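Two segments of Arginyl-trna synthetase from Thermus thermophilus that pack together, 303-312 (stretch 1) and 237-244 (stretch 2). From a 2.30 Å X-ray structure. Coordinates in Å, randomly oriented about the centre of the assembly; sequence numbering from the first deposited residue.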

# COMPACT_ATOMS: atom_id res chain seq x y z
N ALA A 303 7.50 3.21 -25.25
CA ALA A 303 6.64 4.22 -25.86
C ALA A 303 5.22 4.07 -25.33
O ALA A 303 4.56 5.05 -25.00
CB ALA A 303 6.66 4.08 -27.39
N LYS A 304 4.75 2.83 -25.23
CA LYS A 304 3.41 2.57 -24.72
C LYS A 304 3.27 2.96 -23.25
O LYS A 304 2.21 3.46 -22.84
CB LYS A 304 3.01 1.10 -24.93
CG LYS A 304 2.88 0.71 -26.40
CD LYS A 304 2.11 -0.59 -26.60
CE LYS A 304 0.67 -0.49 -26.09
NZ LYS A 304 -0.11 0.64 -26.71
N ASP A 305 4.32 2.74 -22.45
CA ASP A 305 4.26 3.12 -21.03
C ASP A 305 4.17 4.64 -20.93
O ASP A 305 3.44 5.17 -20.09
CB ASP A 305 5.50 2.63 -20.27
CG ASP A 305 5.50 1.12 -20.06
OD1 ASP A 305 4.41 0.51 -20.04
OD2 ASP A 305 6.60 0.54 -19.91
N ILE A 306 4.91 5.33 -21.79
CA ILE A 306 4.88 6.79 -21.79
C ILE A 306 3.48 7.31 -22.14
O ILE A 306 2.96 8.19 -21.47
CB ILE A 306 5.92 7.36 -22.78
CG1 ILE A 306 7.33 7.09 -22.26
CG2 ILE A 306 5.72 8.88 -22.95
CD1 ILE A 306 8.42 7.35 -23.29
N ALA A 307 2.89 6.76 -23.20
CA ALA A 307 1.55 7.16 -23.64
C ALA A 307 0.54 7.06 -22.50
O ALA A 307 -0.19 8.01 -22.22
CB ALA A 307 1.10 6.27 -24.81
N PHE A 308 0.51 5.91 -21.85
CA PHE A 308 -0.40 5.64 -20.74
C PHE A 308 -0.14 6.60 -19.57
O PHE A 308 -1.07 7.13 -18.97
CB PHE A 308 -0.24 4.18 -20.30
CG PHE A 308 -1.32 3.69 -19.36
CD1 PHE A 308 -2.62 4.16 -19.47
CD2 PHE A 308 -1.03 2.71 -18.40
CE1 PHE A 308 -3.63 3.65 -18.64
CE2 PHE A 308 -2.03 2.20 -17.58
CZ PHE A 308 -3.33 2.67 -17.70
N GLN A 309 1.13 6.83 -19.25
CA GLN A 309 1.49 7.75 -18.18
C GLN A 309 0.95 9.15 -18.51
O GLN A 309 0.46 9.85 -17.63
CB GLN A 309 3.01 7.83 -18.03
CG GLN A 309 3.50 8.75 -16.90
CD GLN A 309 3.16 8.21 -15.52
OE1 GLN A 309 3.22 7.00 -15.28
NE2 GLN A 309 2.80 9.10 -14.60
N PHE A 310 1.06 9.54 -19.77
CA PHE A 310 0.58 10.85 -20.21
C PHE A 310 -0.92 11.00 -19.97
O PHE A 310 -1.38 12.07 -19.56
CB PHE A 310 0.90 11.07 -21.70
CG PHE A 310 2.31 11.55 -21.96
CD1 PHE A 310 2.70 11.94 -23.24
CD2 PHE A 310 3.25 11.62 -20.93
CE1 PHE A 310 3.99 12.39 -23.50
CE2 PHE A 310 4.55 12.08 -21.19
CZ PHE A 310 4.92 12.46 -22.48
N TRP A 311 -1.68 9.94 -20.24
CA TRP A 311 -3.12 9.97 -20.04
C TRP A 311 -3.44 10.08 -18.55
O TRP A 311 -4.31 10.84 -18.15
CB TRP A 311 -3.77 8.71 -20.61
CG TRP A 311 -5.23 8.59 -20.23
CD1 TRP A 311 -6.30 9.21 -20.82
CD2 TRP A 311 -5.76 7.83 -19.13
NE1 TRP A 311 -7.46 8.89 -20.14
CE2 TRP A 311 -7.16 8.05 -19.11
CE3 TRP A 311 -5.19 7.00 -18.16
CZ2 TRP A 311 -8.00 7.46 -18.15
CZ3 TRP A 311 -6.02 6.41 -17.21
CH2 TRP A 311 -7.41 6.65 -17.21
N LYS A 312 -2.73 9.30 -17.74
CA LYS A 312 -2.94 9.31 -16.29
C LYS A 312 -2.82 10.71 -15.71
O LYS A 312 -3.58 11.08 -14.81
CB LYS A 312 -1.93 8.40 -15.60
CG LYS A 312 -2.14 6.90 -15.81
CD LYS A 312 -1.14 6.09 -14.98
CE LYS A 312 -1.41 4.59 -15.05
NZ LYS A 312 -0.35 3.86 -14.28
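Stretch 2, residues 237-244: LVWESDIV

Stretch 2 changes conformation partway along. Residues 237-239 are extended, with Val-238 at phi/psi -127/121°, and close a strand that begins earlier in the chain; from Glu-240 (-53/-44°) the backbone is helical. Trp-239 occupies the N-cap position, and its O accepts from Ile-243 N at 3.0 Å, the i to i+4 bond that opens the helix. Stretch 1 is helical throughout, its bonds running from Ala-307 N to Ala-303 O (3.0 Å) through Lys-312 N to Phe-308 O (3.0 Å). The two helices are nearly perpendicular, at 84°, and their axes come no closer than 12.0 Å. The nearest CA atoms, of Phe-308 and Ile-243, are 7.8 Å apart, so side chains must bridge the gap; 252 Å² is buried in total.

Phe-308 is central. Its CA-to-CB bond points sideways, but chi1 of -168° (t) carries the ring nearer to stretch 2. Ile-243, m at chi1 and t at chi2, extends CD1 over one face of that ring, 4.0 Å from the centroid and 23° off the normal, a CH-pi contact; Ile-243 CD1 lies 3.7 Å from Phe-308 CD1. Val-238 points toward stretch 1 with chi1 t, and its two methyls meet different aromatics: CG1 is 3.8 Å from Phe-308 CE1, while CG2 is 4.0 Å from Trp-311 CH2. Trp-311, also t at chi1, thus extends the apolar contact one helical turn beyond Phe-308.

One turn before Phe-308, the contact becomes ionic. Lys-304 starts toward stretch 2, but its m, t, p, p conformation bends the chain at chi3 and chi4 (62° and 56°), leaving NZ 3.1 Å from Glu-240 OE2 in a salt bridge. Glu-240 combines chi1 t with chi2 p, bringing its carboxylate nearer although its CA-to-CB bond points sideways. No hydrogen bond joins the stretches.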

# COMPACT_ATOMS: atom_id res chain seq x y z
N LEU A 237 -10.95 0.51 -14.38
CA LEU A 237 -10.40 -0.59 -15.13
C LEU A 237 -10.04 0.06 -16.46
O LEU A 237 -10.83 0.82 -17.00
CB LEU A 237 -11.46 -1.67 -15.38
CG LEU A 237 -11.37 -3.03 -14.68
CD1 LEU A 237 -11.12 -2.88 -13.20
CD2 LEU A 237 -12.67 -3.78 -14.95
N VAL A 238 -8.84 -0.20 -16.96
CA VAL A 238 -8.45 0.33 -18.26
C VAL A 238 -7.96 -0.84 -19.09
O VAL A 238 -7.02 -1.54 -18.70
CB VAL A 238 -7.33 1.39 -18.15
CG1 VAL A 238 -6.81 1.71 -19.54
CG2 VAL A 238 -7.89 2.67 -17.53
N TRP A 239 -8.61 -1.05 -20.23
CA TRP A 239 -8.28 -2.15 -21.13
C TRP A 239 -7.32 -1.72 -22.25
O TRP A 239 -7.49 -0.66 -22.86
CB TRP A 239 -9.57 -2.73 -21.74
CG TRP A 239 -10.53 -3.30 -20.72
CD1 TRP A 239 -11.12 -2.63 -19.69
CD2 TRP A 239 -10.97 -4.67 -20.61
NE1 TRP A 239 -11.90 -3.49 -18.94
CE2 TRP A 239 -11.82 -4.74 -19.48
CE3 TRP A 239 -10.73 -5.83 -21.35
CZ2 TRP A 239 -12.43 -5.94 -19.08
CZ3 TRP A 239 -11.34 -7.03 -20.95
CH2 TRP A 239 -12.18 -7.07 -19.82
N GLU A 240 -6.33 -2.56 -22.53
CA GLU A 240 -5.37 -2.29 -23.59
C GLU A 240 -6.08 -2.00 -24.92
O GLU A 240 -5.70 -1.07 -25.64
CB GLU A 240 -4.42 -3.48 -23.74
CG GLU A 240 -3.38 -3.33 -24.86
CD GLU A 240 -2.48 -2.11 -24.68
OE1 GLU A 240 -2.14 -1.78 -23.52
OE2 GLU A 240 -2.10 -1.50 -25.68
N SER A 241 -7.10 -2.79 -25.26
CA SER A 241 -7.82 -2.55 -26.52
C SER A 241 -8.46 -1.17 -26.57
O SER A 241 -8.59 -0.58 -27.64
CB SER A 241 -8.87 -3.64 -26.77
OG SER A 241 -9.80 -3.74 -25.71
N ASP A 242 -8.89 -0.64 -25.42
CA ASP A 242 -9.47 0.70 -25.39
C ASP A 242 -8.34 1.73 -25.52
O ASP A 242 -8.53 2.80 -26.10
CB ASP A 242 -10.24 0.94 -24.09
CG ASP A 242 -11.54 0.15 -24.04
OD1 ASP A 242 -11.89 -0.37 -22.95
OD2 ASP A 242 -12.20 0.05 -25.09
N ILE A 243 -7.17 1.41 -24.97
CA ILE A 243 -6.02 2.31 -25.07
C ILE A 243 -5.63 2.45 -26.55
O ILE A 243 -5.24 3.52 -27.01
CB ILE A 243 -4.81 1.77 -24.25
CG1 ILE A 243 -5.03 2.05 -22.76
CG2 ILE A 243 -3.51 2.41 -24.74
CD1 ILE A 243 -3.88 1.58 -21.84
N VAL A 244 -5.75 1.35 -27.30
CA VAL A 244 -5.43 1.36 -28.73
C VAL A 244 -6.45 2.21 -29.49
O VAL A 244 -6.08 3.06 -30.30
CB VAL A 244 -5.42 -0.09 -29.31
CG1 VAL A 244 -5.34 -0.06 -30.85
CG2 VAL A 244 -4.22 -0.86 -28.74